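Acetyltransferase, GNAT family (Colwellia psychrerythraea, PDB 3IWG) probably transfers an acyl group to an acceptor substrate, as a member of the GNAT acetyltransferase family with two GNAT-like regions. Local coordinates at residues A146-L151 against N175-K180; A153-A158 against A164-L169; T170-N175 against E196-D201; E181-W186 against L228-K233. All blocks are in the same frame, centred on the assembly; numbering follows the deposited sequence.

In the fold
All four contacts lie in the C-terminal GNAT region, and three of them use helix 166-178. Along that helix, contact 2 takes the start, contact 3 the middle and contact 1 the end; contacts 1 and 3 share N175, and their centres are only 8 Å apart. In sequence, contact 2 is nested inside the loop closed by contact 1, while contacts 3 and 4 interleave. Contact 4, about 18 Å from contact 2 between centres, joins helix 223-237 to strand 182-187, the sheet neighbour of strand 190-199, which contact 3 uses. Helix 166-178 is thus fixed to helix 151-162, to the loop before it and to the strands, while contacts 1 to 3 also touch the second subunit.

Contact 1 of 4, residues A146-L151 against N175-K180; sequences AGTEQL and NLIERK
I177 is the residue that reaches across, and its side chain meets four residues of the turn 146-151. Its outermost atom, CD1, comes within 3.7 Å of G147 O and 3.9 Å of L151 CD1, the leucine and isoleucine chains crossing at a slant. Further back, I177 CG1 packs on A146 CB at 4.0 Å, and the CG2 branch lies near T148 N, also at 4.0 Å. With CG1 beside the backbone N (chi1 -78°) and CD1 extended beyond it, the long arm enters the turn while the short branch faces T148. A water lies between the backbone oxygens of A146 and I177, about 2.6 Å from I177 O, but its bonding is not certain. In the next shell, G147 N donates to Q150 OE1 at 3.2 Å and Q150 N to G147 O, which holds the 3-10 turn in shape. K180 takes a positive phi; K180 N returns to I177 O at 2.9 Å and E181 N to L176 O at 2.9 Å. This Schellman motif ends the second helix of a GNAT region, and I177, in its last turn, packs on the turn between first strand and first helix.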
loop_
_atom_site.group_PDB
_atom_site.type_symbol
_atom_site.label_atom_id
_atom_site.label_comp_id
_atom_site.label_asym_id
_atom_site.label_seq_id
_atom_site.Cartn_x
_atom_site.Cartn_y
_atom_site.Cartn_z
ATOM N N ALA A 146 8.273 10.710 -9.071
ATOM C CA ALA A 146 6.909 10.329 -9.474
ATOM C C ALA A 146 5.858 11.198 -8.747
ATOM O O ALA A 146 5.988 11.553 -7.585
ATOM C CB ALA A 146 6.637 8.861 -9.232
ATOM N N GLY A 147 4.841 11.573 -9.500
ATOM C CA GLY A 147 3.667 12.237 -8.961
ATOM C C GLY A 147 2.482 11.287 -9.087
ATOM O O GLY A 147 2.512 10.280 -9.816
ATOM N N THR A 148 1.425 11.673 -8.392
ATOM C CA THR A 148 0.223 10.894 -8.215
ATOM C C THR A 148 -0.318 10.493 -9.554
ATOM O O THR A 148 -0.677 9.353 -9.748
ATOM C CB THR A 148 -0.788 11.745 -7.422
ATOM O OG1 THR A 148 -0.124 12.267 -6.250
ATOM C CG2 THR A 148 -1.987 10.923 -6.999
ATOM N N GLU A 149 -0.297 11.424 -10.497
ATOM C CA GLU A 149 -0.830 11.177 -11.828
ATOM C C GLU A 149 -0.197 9.999 -12.565
ATOM O O GLU A 149 -0.841 9.372 -13.398
ATOM C CB GLU A 149 -0.772 12.464 -12.678
ATOM C CG GLU A 149 -1.685 13.602 -12.090
ATOM C CD GLU A 149 -1.716 14.900 -12.947
ATOM O OE1 GLU A 149 -0.744 15.118 -13.723
ATOM O OE2 GLU A 149 -2.702 15.701 -12.845
ATOM N N GLN A 150 1.044 9.671 -12.228
ATOM C CA GLN A 150 1.786 8.645 -12.934
ATOM C C GLN A 150 1.737 7.279 -12.229
ATOM O O GLN A 150 2.396 6.331 -12.662
ATOM C CB GLN A 150 3.262 9.095 -13.060
ATOM C CG GLN A 150 3.455 10.504 -13.650
ATOM C CD GLN A 150 4.890 11.026 -13.529
ATOM O OE1 GLN A 150 5.524 10.864 -12.510
ATOM N NE2 GLN A 150 5.400 11.638 -14.583
ATOM N N LEU A 151 0.973 7.152 -11.148
ATOM C CA LEU A 151 1.008 5.879 -10.417
ATOM C C LEU A 151 0.698 4.721 -11.320
ATOM O O LEU A 151 1.356 3.679 -11.227
ATOM C CB LEU A 151 0.037 5.889 -9.237
ATOM C CG LEU A 151 -0.172 4.663 -8.341
ATOM C CD1 LEU A 151 1.088 4.216 -7.579
ATOM C CD2 LEU A 151 -1.323 5.002 -7.326
ATOM N N ASN A 175 2.127 4.666 -1.681
ATOM C CA ASN A 175 2.834 5.050 -0.508
ATOM C C ASN A 175 4.227 5.602 -0.831
ATOM O O ASN A 175 4.634 6.597 -0.250
ATOM C CB ASN A 175 2.914 3.852 0.403
ATOM C CG ASN A 175 3.501 4.194 1.748
ATOM O OD1 ASN A 175 4.527 3.675 2.091
ATOM N ND2 ASN A 175 2.823 5.055 2.514
ATOM N N LEU A 176 4.972 5.009 -1.765
ATOM C CA LEU A 176 6.297 5.579 -2.072
ATOM C C LEU A 176 6.183 6.999 -2.656
ATOM O O LEU A 176 6.983 7.880 -2.352
ATOM C CB LEU A 176 7.066 4.678 -3.003
ATOM C CG LEU A 176 8.110 3.643 -2.527
ATOM C CD1 LEU A 176 7.955 3.063 -1.134
ATOM C CD2 LEU A 176 8.221 2.547 -3.561
ATOM N N ILE A 177 5.162 7.221 -3.475
ATOM C CA ILE A 177 4.938 8.497 -4.106
ATOM C C ILE A 177 4.740 9.559 -3.024
ATOM O O ILE A 177 5.369 10.629 -3.082
ATOM C CB ILE A 177 3.726 8.417 -5.020
ATOM C CG1 ILE A 177 4.096 7.719 -6.337
ATOM C CG2 ILE A 177 3.135 9.831 -5.249
ATOM C CD1 ILE A 177 3.003 7.632 -7.302
ATOM N N GLU A 178 3.924 9.242 -2.011
ATOM C CA GLU A 178 3.672 10.165 -0.899
ATOM C C GLU A 178 4.909 10.418 -0.107
ATOM O O GLU A 178 5.109 11.536 0.400
ATOM C CB GLU A 178 2.625 9.609 0.062
ATOM C CG GLU A 178 1.221 9.480 -0.603
ATOM C CD GLU A 178 0.134 9.148 0.426
ATOM O OE1 GLU A 178 0.112 9.820 1.484
ATOM O OE2 GLU A 178 -0.688 8.243 0.155
ATOM N N ARG A 179 5.764 9.403 -0.013
ATOM C CA ARG A 179 7.023 9.575 0.719
ATOM C C ARG A 179 8.089 10.242 -0.176
ATOM O O ARG A 179 9.165 10.501 0.290
ATOM C CB ARG A 179 7.563 8.232 1.231
ATOM C CG ARG A 179 6.711 7.524 2.277
ATOM C CD ARG A 179 7.214 6.057 2.586
ATOM N NE ARG A 179 8.573 6.007 3.165
ATOM C CZ ARG A 179 8.866 6.293 4.444
ATOM N NH1 ARG A 179 7.914 6.622 5.315
ATOM N NH2 ARG A 179 10.119 6.249 4.874
ATOM N N LYS A 180 7.762 10.521 -1.441
ATOM C CA LYS A 180 8.743 11.021 -2.427
ATOM C C LYS A 180 9.993 10.112 -2.619
ATOM O O LYS A 180 11.130 10.575 -2.738
ATOM C CB LYS A 180 9.120 12.465 -2.057
ATOM C CG LYS A 180 7.881 13.339 -1.700
ATOM C CD LYS A 180 8.194 14.828 -1.787
ATOM C CE LYS A 180 7.045 15.738 -1.239
ATOM N NZ LYS A 180 7.591 16.767 -0.265
HETATM O O HOH W 1 6.387 11.864 -5.167
#

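Contact 2 of 4, residues A153-A158 against A164-L169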
loop_
_atom_site.group_PDB
_atom_site.type_symbol
_atom_site.label_atom_id
_atom_site.label_comp_id
_atom_site.label_asym_id
_atom_site.label_seq_id
_atom_site.Cartn_x
_atom_site.Cartn_y
_atom_site.Cartn_z
ATOM N N ALA A 153 1.034 4.259 -14.491
ATOM C CA ALA A 153 2.107 3.931 -15.415
ATOM C C ALA A 153 3.207 3.160 -14.675
ATOM O O ALA A 153 3.678 2.114 -15.149
ATOM C CB ALA A 153 2.645 5.204 -16.073
ATOM N N PHE A 154 3.569 3.609 -13.480
ATOM C CA PHE A 154 4.534 2.834 -12.703
ATOM C C PHE A 154 4.044 1.414 -12.406
ATOM O O PHE A 154 4.791 0.443 -12.485
ATOM C CB PHE A 154 4.893 3.580 -11.434
ATOM C CG PHE A 154 5.948 4.655 -11.631
ATOM C CD1 PHE A 154 7.314 4.349 -11.597
ATOM C CD2 PHE A 154 5.590 5.960 -11.841
ATOM C CE1 PHE A 154 8.275 5.373 -11.765
ATOM C CE2 PHE A 154 6.540 6.964 -12.017
ATOM C CZ PHE A 154 7.879 6.684 -11.985
ATOM N N VAL A 155 2.776 1.289 -12.042
ATOM C CA VAL A 155 2.191 -0.020 -11.663
ATOM C C VAL A 155 2.198 -0.966 -12.847
ATOM O O VAL A 155 2.679 -2.105 -12.757
ATOM C CB VAL A 155 0.759 0.147 -11.075
ATOM C CG1 VAL A 155 -0.054 -1.159 -11.132
ATOM C CG2 VAL A 155 0.850 0.726 -9.611
ATOM N N THR A 156 1.727 -0.470 -13.973
ATOM C CA THR A 156 1.801 -1.226 -15.203
ATOM C C THR A 156 3.240 -1.598 -15.574
ATOM O O THR A 156 3.529 -2.747 -15.936
ATOM C CB THR A 156 1.232 -0.383 -16.339
ATOM O OG1 THR A 156 -0.130 -0.088 -16.041
ATOM C CG2 THR A 156 1.332 -1.120 -17.647
ATOM N N PHE A 157 4.144 -0.627 -15.489
ATOM C CA PHE A 157 5.558 -0.919 -15.747
ATOM C C PHE A 157 6.109 -2.062 -14.824
ATOM O O PHE A 157 6.688 -3.046 -15.297
ATOM C CB PHE A 157 6.379 0.377 -15.616
ATOM C CG PHE A 157 7.838 0.182 -15.851
ATOM C CD1 PHE A 157 8.695 0.057 -14.784
ATOM C CD2 PHE A 157 8.340 0.098 -17.152
ATOM C CE1 PHE A 157 10.028 -0.131 -14.980
ATOM C CE2 PHE A 157 9.667 -0.081 -17.362
ATOM C CZ PHE A 157 10.529 -0.217 -16.273
ATOM N N ALA A 158 5.856 -1.976 -13.516
ATOM C CA ALA A 158 6.369 -2.993 -12.628
ATOM C C ALA A 158 5.655 -4.317 -12.837
ATOM O O ALA A 158 6.303 -5.364 -12.825
ATOM C CB ALA A 158 6.274 -2.558 -11.179
ATOM N N ALA A 164 4.841 -8.772 -9.984
ATOM C CA ALA A 164 4.086 -8.484 -8.745
ATOM C C ALA A 164 2.654 -8.110 -9.114
ATOM O O ALA A 164 2.382 -7.626 -10.212
ATOM C CB ALA A 164 4.758 -7.368 -7.919
ATOM N N PRO A 165 1.714 -8.340 -8.204
ATOM C CA PRO A 165 0.319 -8.035 -8.511
ATOM C C PRO A 165 -0.003 -6.550 -8.509
ATOM O O PRO A 165 0.532 -5.770 -7.704
ATOM C CB PRO A 165 -0.445 -8.711 -7.387
ATOM C CG PRO A 165 0.566 -9.306 -6.464
ATOM C CD PRO A 165 1.900 -8.847 -6.837
ATOM N N GLU A 166 -0.946 -6.168 -9.355
ATOM C CA GLU A 166 -1.256 -4.765 -9.546
ATOM C C GLU A 166 -1.906 -4.105 -8.330
ATOM O O GLU A 166 -1.604 -2.927 -8.053
ATOM C CB GLU A 166 -2.112 -4.554 -10.824
ATOM C CG GLU A 166 -1.413 -5.118 -12.105
ATOM C CD GLU A 166 -1.906 -4.546 -13.473
ATOM O OE1 GLU A 166 -2.743 -3.609 -13.497
ATOM O OE2 GLU A 166 -1.411 -5.061 -14.534
ATOM N N GLN A 167 -2.815 -4.823 -7.634
ATOM C CA GLN A 167 -3.455 -4.275 -6.446
ATOM C C GLN A 167 -2.369 -3.900 -5.407
ATOM O O GLN A 167 -2.324 -2.801 -4.865
ATOM C CB GLN A 167 -4.436 -5.294 -5.823
ATOM C CG GLN A 167 -5.652 -5.672 -6.679
ATOM C CD GLN A 167 -6.744 -4.631 -6.618
ATOM O OE1 GLN A 167 -6.473 -3.413 -6.674
ATOM N NE2 GLN A 167 -7.992 -5.095 -6.471
ATOM N N TRP A 168 -1.494 -4.843 -5.159
ATOM C CA TRP A 168 -0.347 -4.640 -4.260
ATOM C C TRP A 168 0.573 -3.461 -4.667
ATOM O O TRP A 168 0.843 -2.543 -3.872
ATOM C CB TRP A 168 0.451 -5.913 -4.185
ATOM C CG TRP A 168 1.410 -5.883 -3.099
ATOM C CD1 TRP A 168 1.179 -6.229 -1.813
ATOM C CD2 TRP A 168 2.774 -5.457 -3.168
ATOM N NE1 TRP A 168 2.309 -6.072 -1.079
ATOM C CE2 TRP A 168 3.301 -5.576 -1.878
ATOM C CE3 TRP A 168 3.588 -4.962 -4.194
ATOM C CZ2 TRP A 168 4.600 -5.242 -1.580
ATOM C CZ3 TRP A 168 4.856 -4.625 -3.910
ATOM C CH2 TRP A 168 5.378 -4.787 -2.618
ATOM N N LEU A 169 1.010 -3.485 -5.922
ATOM C CA LEU A 169 1.816 -2.393 -6.496
ATOM C C LEU A 169 1.138 -1.046 -6.357
ATOM O O LEU A 169 1.804 -0.030 -6.085
ATOM C CB LEU A 169 2.108 -2.668 -7.947
ATOM C CG LEU A 169 3.400 -3.270 -8.451
ATOM C CD1 LEU A 169 4.540 -3.456 -7.453
ATOM C CD2 LEU A 169 3.123 -4.528 -9.261
#
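L169, which faces V155 and A158 across this contact, also sets CD1 at the edge of the W168 indole, in the plane of the ring. W168 is turned off the interface and stacks its ring on Y172 one turn further along. F154 likewise points elsewhere, its ring packing against A146 and the backbone of G184, and F157 is turned to the strands, onto L191, A194 and I213. Between these segments the packing is aliphatic; the aromatic neighbour is Y173, further along helix 166-178, which packs on F154, V155 and A158. V155 does most of the reaching. Its CG1, anti to the backbone N (chi1 160°), lies between E166 and L169, 4.0 Å from E166 CB, so the glutamate meets it at the base of its chain. Its CG2, beside the backbone N, rests on L169, 3.7 Å from L169 C and 4.0 Å from L169 CB. One turn along helix 151-162, A158 CB points toward the other segment and meets L169 CG, also at 4.0 Å. P165, the N-cap, starts the second helix, and the two helices together form the helical hairpin that follows the first strand in GNAT folds. Chemically the contact rests on van der Waals packing of small and branched side chains, which suits two helices that come close, with V155 and L169 CA atoms 5.7 Å apart.

Contact 3 of 4, residues T170-N175 against E196-D201; sequences TQYYGN and ECRLFD
Y172 and Y173, on the second helix of the GNAT region, both reach E196 on strand 190-199, and R198 joins from the same strand; the helix and strand segments run at 72° to each other. Y172 OH donates to E196 OE1 at 2.6 Å, arriving on the syn side of the carboxylate, somewhat out of its plane. Ring and carboxylate planes differ by 42°, and OE2 of E196 lies at the edge of the ring. Setting CG of Y172 anti to the backbone N (chi1 176°) sends the phenol toward the strand. Y173 adds its own ring edge, with CE1 3.4 Å from E196 OE2. On the strand itself R198 comes side-on: NE, in the guanidinium plane, donates to E196 OE1 at 2.8 Å, while NH1 lies doubtfully close to the same atom. Gripped by Y172 OH and R198 NE, this buried carboxylate oxygen is probably held in place, and the positive charge of R198 probably compensates the carboxylate.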
loop_
_atom_site.group_PDB
_atom_site.type_symbol
_atom_site.label_atom_id
_atom_site.label_comp_id
_atom_site.label_asym_id
_atom_site.label_seq_id
_atom_site.Cartn_x
_atom_site.Cartn_y
_atom_site.Cartn_z
ATOM N N THR A 170 -0.182 -1.016 -6.501
ATOM C CA THR A 170 -0.900 0.241 -6.393
ATOM C C THR A 170 -0.728 0.823 -5.000
ATOM O O THR A 170 -0.511 2.038 -4.827
ATOM C CB THR A 170 -2.404 0.064 -6.742
ATOM O OG1 THR A 170 -2.525 -0.520 -8.041
ATOM C CG2 THR A 170 -3.160 1.407 -6.726
ATOM N N GLN A 171 -0.763 -0.033 -3.985
ATOM C CA GLN A 171 -0.566 0.474 -2.618
ATOM C C GLN A 171 0.888 0.772 -2.342
ATOM O O GLN A 171 1.222 1.798 -1.782
ATOM C CB GLN A 171 -1.105 -0.502 -1.559
ATOM C CG GLN A 171 -2.673 -0.691 -1.595
ATOM C CD GLN A 171 -3.465 0.604 -1.415
ATOM O OE1 GLN A 171 -3.189 1.423 -0.534
ATOM N NE2 GLN A 171 -4.483 0.764 -2.232
ATOM N N TYR A 172 1.767 -0.119 -2.733
ATOM C CA TYR A 172 3.195 0.049 -2.410
ATOM C C TYR A 172 3.762 1.310 -3.060
ATOM O O TYR A 172 4.389 2.154 -2.414
ATOM C CB TYR A 172 3.936 -1.150 -2.907
ATOM C CG TYR A 172 5.405 -1.079 -2.740
ATOM C CD1 TYR A 172 6.007 -1.473 -1.552
ATOM C CD2 TYR A 172 6.212 -0.660 -3.789
ATOM C CE1 TYR A 172 7.396 -1.380 -1.406
ATOM C CE2 TYR A 172 7.573 -0.549 -3.652
ATOM C CZ TYR A 172 8.157 -0.911 -2.473
ATOM O OH TYR A 172 9.500 -0.845 -2.351
ATOM N N TYR A 173 3.429 1.473 -4.332
ATOM C CA TYR A 173 3.837 2.638 -5.073
ATOM C C TYR A 173 3.090 3.889 -4.657
ATOM O O TYR A 173 3.677 4.931 -4.589
ATOM C CB TYR A 173 3.730 2.381 -6.569
ATOM C CG TYR A 173 4.853 1.611 -7.213
ATOM C CD1 TYR A 173 6.156 1.617 -6.703
ATOM C CD2 TYR A 173 4.639 0.969 -8.434
ATOM C CE1 TYR A 173 7.193 0.931 -7.374
ATOM C CE2 TYR A 173 5.678 0.298 -9.122
ATOM C CZ TYR A 173 6.936 0.295 -8.592
ATOM O OH TYR A 173 7.902 -0.355 -9.308
ATOM N N GLY A 174 1.819 3.787 -4.287
ATOM C CA GLY A 174 1.095 4.979 -3.795
ATOM C C GLY A 174 1.770 5.560 -2.569
ATOM O O GLY A 174 1.986 6.766 -2.410
ATOM N N ASN A 175 2.127 4.666 -1.681
ATOM C CA ASN A 175 2.834 5.050 -0.508
ATOM C C ASN A 175 4.227 5.602 -0.831
ATOM O O ASN A 175 4.634 6.597 -0.250
ATOM C CB ASN A 175 2.914 3.852 0.403
ATOM C CG ASN A 175 3.501 4.194 1.748
ATOM O OD1 ASN A 175 4.527 3.675 2.091
ATOM N ND2 ASN A 175 2.823 5.055 2.514
ATOM N N GLU A 196 13.864 3.513 -6.741
ATOM C CA GLU A 196 13.418 3.752 -5.369
ATOM C C GLU A 196 14.599 4.164 -4.474
ATOM O O GLU A 196 15.644 3.526 -4.499
ATOM C CB GLU A 196 12.791 2.488 -4.792
ATOM C CG GLU A 196 11.716 1.912 -5.684
ATOM C CD GLU A 196 10.974 0.683 -5.107
ATOM O OE1 GLU A 196 11.195 0.287 -3.935
ATOM O OE2 GLU A 196 10.145 0.109 -5.846
ATOM N N CYS A 197 14.427 5.242 -3.721
ATOM C CA CYS A 197 15.385 5.699 -2.763
ATOM C C CYS A 197 14.651 5.828 -1.421
ATOM O O CYS A 197 14.100 6.890 -1.113
ATOM C CB CYS A 197 15.920 7.048 -3.207
ATOM S SG CYS A 197 17.198 7.766 -2.142
ATOM N N ARG A 198 14.643 4.747 -0.641
ATOM C CA ARG A 198 13.744 4.672 0.496
ATOM C C ARG A 198 14.416 5.010 1.777
ATOM O O ARG A 198 15.483 4.500 2.069
ATOM C CB ARG A 198 13.262 3.267 0.686
ATOM C CG ARG A 198 12.539 2.612 -0.514
ATOM C CD ARG A 198 12.434 1.098 -0.174
ATOM N NE ARG A 198 12.466 0.381 -1.402
ATOM C CZ ARG A 198 13.362 -0.504 -1.804
ATOM N NH1 ARG A 198 13.192 -1.009 -3.026
ATOM N NH2 ARG A 198 14.320 -0.951 -1.019
ATOM N N LEU A 199 13.767 5.824 2.577
ATOM C CA LEU A 199 14.296 6.152 3.877
ATOM C C LEU A 199 13.771 5.149 4.836
ATOM O O LEU A 199 12.757 4.548 4.583
ATOM C CB LEU A 199 13.836 7.534 4.325
ATOM C CG LEU A 199 14.718 8.639 3.780
ATOM C CD1 LEU A 199 14.898 8.526 2.282
ATOM C CD2 LEU A 199 14.147 10.051 4.207
ATOM N N PHE A 200 14.473 4.999 5.942
ATOM C CA PHE A 200 14.010 4.234 7.087
ATOM C C PHE A 200 13.405 5.148 8.144
ATOM O O PHE A 200 13.986 6.178 8.515
ATOM C CB PHE A 200 15.179 3.542 7.702
ATOM C CG PHE A 200 15.752 2.477 6.832
ATOM C CD1 PHE A 200 15.246 1.192 6.888
ATOM C CD2 PHE A 200 16.801 2.756 5.971
ATOM C CE1 PHE A 200 15.796 0.192 6.108
ATOM C CE2 PHE A 200 17.335 1.774 5.160
ATOM C CZ PHE A 200 16.846 0.483 5.235
ATOM N N ASP A 201 12.246 4.779 8.663
ATOM C CA ASP A 201 11.620 5.620 9.671
ATOM C C ASP A 201 12.272 5.502 11.074
ATOM O O ASP A 201 12.172 6.438 11.867
ATOM C CB ASP A 201 10.102 5.378 9.693
ATOM C CG ASP A 201 9.402 5.937 8.443
ATOM O OD1 ASP A 201 10.004 6.745 7.675
ATOM O OD2 ASP A 201 8.253 5.543 8.204
#

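Contact 4 of 4, residues E181-W186 against L228-K233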
loop_
_atom_site.group_PDB
_atom_site.type_symbol
_atom_site.label_atom_id
_atom_site.label_comp_id
_atom_site.label_asym_id
_atom_site.label_seq_id
_atom_site.Cartn_x
_atom_site.Cartn_y
_atom_site.Cartn_z
ATOM N N GLU A 181 9.762 8.809 -2.661
ATOM C CA GLU A 181 10.858 7.857 -2.795
ATOM C C GLU A 181 10.952 7.220 -4.159
ATOM O O GLU A 181 11.861 6.411 -4.416
ATOM C CB GLU A 181 10.773 6.799 -1.696
ATOM C CG GLU A 181 11.019 7.375 -0.322
ATOM C CD GLU A 181 10.763 6.385 0.803
ATOM O OE1 GLU A 181 10.125 5.350 0.552
ATOM O OE2 GLU A 181 11.184 6.654 1.952
ATOM N N LEU A 182 10.006 7.523 -5.042
ATOM C CA LEU A 182 9.956 6.820 -6.325
ATOM C C LEU A 182 10.367 7.745 -7.453
ATOM O O LEU A 182 9.946 8.891 -7.478
ATOM C CB LEU A 182 8.558 6.250 -6.566
ATOM C CG LEU A 182 8.245 5.446 -7.863
ATOM C CD1 LEU A 182 9.035 4.164 -7.982
ATOM C CD2 LEU A 182 6.725 5.154 -7.922
ATOM N N PHE A 183 11.172 7.234 -8.394
ATOM C CA PHE A 183 11.563 8.018 -9.546
ATOM C C PHE A 183 11.432 7.215 -10.847
ATOM O O PHE A 183 11.503 5.990 -10.858
ATOM C CB PHE A 183 13.009 8.499 -9.403
ATOM C CG PHE A 183 13.239 9.401 -8.226
ATOM C CD1 PHE A 183 13.328 8.890 -6.955
ATOM C CD2 PHE A 183 13.397 10.769 -8.389
ATOM C CE1 PHE A 183 13.528 9.720 -5.863
ATOM C CE2 PHE A 183 13.597 11.599 -7.278
ATOM C CZ PHE A 183 13.677 11.051 -6.019
ATOM N N GLY A 184 11.282 7.938 -11.945
ATOM C CA GLY A 184 11.131 7.335 -13.255
ATOM C C GLY A 184 12.127 7.907 -14.228
ATOM O O GLY A 184 12.474 9.089 -14.145
ATOM N N TYR A 185 12.603 7.057 -15.123
ATOM C CA TYR A 185 13.473 7.478 -16.198
ATOM C C TYR A 185 12.694 7.240 -17.471
ATOM O O TYR A 185 12.364 6.108 -17.804
ATOM C CB TYR A 185 14.780 6.685 -16.158
ATOM C CG TYR A 185 15.802 6.985 -17.230
ATOM C CD1 TYR A 185 16.163 8.293 -17.543
ATOM C CD2 TYR A 185 16.462 5.950 -17.885
ATOM C CE1 TYR A 185 17.131 8.561 -18.503
ATOM C CE2 TYR A 185 17.416 6.198 -18.874
ATOM C CZ TYR A 185 17.749 7.495 -19.175
ATOM O OH TYR A 185 18.713 7.737 -20.111
ATOM N N TRP A 186 12.395 8.343 -18.152
ATOM C CA TRP A 186 11.394 8.421 -19.207
ATOM C C TRP A 186 12.024 8.711 -20.537
ATOM O O TRP A 186 13.049 9.407 -20.651
ATOM C CB TRP A 186 10.405 9.578 -18.931
ATOM C CG TRP A 186 9.564 9.382 -17.724
ATOM C CD1 TRP A 186 9.862 9.737 -16.457
ATOM C CD2 TRP A 186 8.280 8.791 -17.684
ATOM N NE1 TRP A 186 8.836 9.414 -15.619
ATOM C CE2 TRP A 186 7.847 8.824 -16.354
ATOM C CE3 TRP A 186 7.433 8.256 -18.655
ATOM C CZ2 TRP A 186 6.602 8.324 -15.960
ATOM C CZ3 TRP A 186 6.182 7.779 -18.263
ATOM C CH2 TRP A 186 5.789 7.810 -16.938
ATOM N N LEU A 228 21.056 3.636 -10.446
ATOM C CA LEU A 228 21.679 3.517 -9.142
ATOM C C LEU A 228 22.544 4.762 -8.846
ATOM O O LEU A 228 22.497 5.306 -7.748
ATOM C CB LEU A 228 22.496 2.242 -9.096
ATOM C CG LEU A 228 21.653 0.997 -8.896
ATOM C CD1 LEU A 228 22.515 -0.246 -9.091
ATOM C CD2 LEU A 228 21.113 1.000 -7.476
ATOM N N THR A 229 23.276 5.245 -9.842
ATOM C CA THR A 229 24.114 6.413 -9.644
ATOM C C THR A 229 23.268 7.630 -9.299
ATOM O O THR A 229 23.606 8.370 -8.394
ATOM C CB THR A 229 24.997 6.696 -10.869
ATOM O OG1 THR A 229 25.795 5.531 -11.128
ATOM C CG2 THR A 229 25.915 7.891 -10.614
ATOM N N PHE A 230 22.149 7.831 -9.993
ATOM C CA PHE A 230 21.256 8.944 -9.663
ATOM C C PHE A 230 20.737 8.813 -8.240
ATOM O O PHE A 230 20.736 9.760 -7.474
ATOM C CB PHE A 230 20.052 8.939 -10.598
ATOM C CG PHE A 230 19.043 9.997 -10.303
ATOM C CD1 PHE A 230 18.038 9.764 -9.411
ATOM C CD2 PHE A 230 19.086 11.212 -10.955
ATOM C CE1 PHE A 230 17.097 10.730 -9.130
ATOM C CE2 PHE A 230 18.137 12.191 -10.684
ATOM C CZ PHE A 230 17.140 11.945 -9.782
ATOM N N LEU A 231 20.259 7.625 -7.932
ATOM C CA LEU A 231 19.583 7.366 -6.716
ATOM C C LEU A 231 20.549 7.576 -5.543
ATOM O O LEU A 231 20.136 8.100 -4.486
ATOM C CB LEU A 231 19.038 5.938 -6.727
ATOM C CG LEU A 231 17.773 5.622 -7.544
ATOM C CD1 LEU A 231 17.514 4.159 -7.449
ATOM C CD2 LEU A 231 16.545 6.414 -7.081
ATOM N N THR A 232 21.817 7.192 -5.735
ATOM C CA THR A 232 22.885 7.416 -4.737
ATOM C C THR A 232 23.122 8.903 -4.514
ATOM O O THR A 232 23.265 9.357 -3.365
ATOM C CB THR A 232 24.271 6.760 -5.134
ATOM O OG1 THR A 232 24.118 5.354 -5.330
ATOM C CG2 THR A 232 25.323 6.969 -4.025
ATOM N N LYS A 233 23.149 9.668 -5.609
ATOM C CA LYS A 233 23.349 11.098 -5.476
ATOM C C LYS A 233 22.174 11.730 -4.697
ATOM O O LYS A 233 22.397 12.566 -3.836
ATOM C CB LYS A 233 23.533 11.789 -6.813
ATOM C CG LYS A 233 24.158 13.155 -6.634
ATOM C CD LYS A 233 23.686 14.231 -7.652
ATOM C CE LYS A 233 24.663 14.441 -8.854
ATOM N NZ LYS A 233 24.346 15.657 -9.665
#
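F183 and F230 are each placed by their first torsion: F183 holds its ring beside the backbone N (chi1 -62°), whereas F230 swings its ring anti to the backbone N (chi1 177°), out from the helix toward the strand. The result is an offset edge-to-face pair, with the edge of F230 against one face of F183. The planes stand at 63° and the ring centroids are 5.5 Å apart. F230 CE1 makes the closest approach, 3.8 Å from F183 CD2, and lies 4.1 Å from F183 CE2 as well, so the edge sits over that side of the ring. L231 comes in obliquely at the other ortho carbon, its CD2 within 4.1 Å of F183 CD1. These contacts are apolar, and F183 and L231 are buried. H234, further along helix 223-237, meets the F183 ring edge-to-face, and M140 and M143 pack on F230. Strand 182-187 lies next to strand 190-199, with F183 hydrogen-bonded through its backbone to G195; L231 also touches C197 and L210, so helix 223-237 rests on three successive strands, 182-187, 190-199 and 207-214.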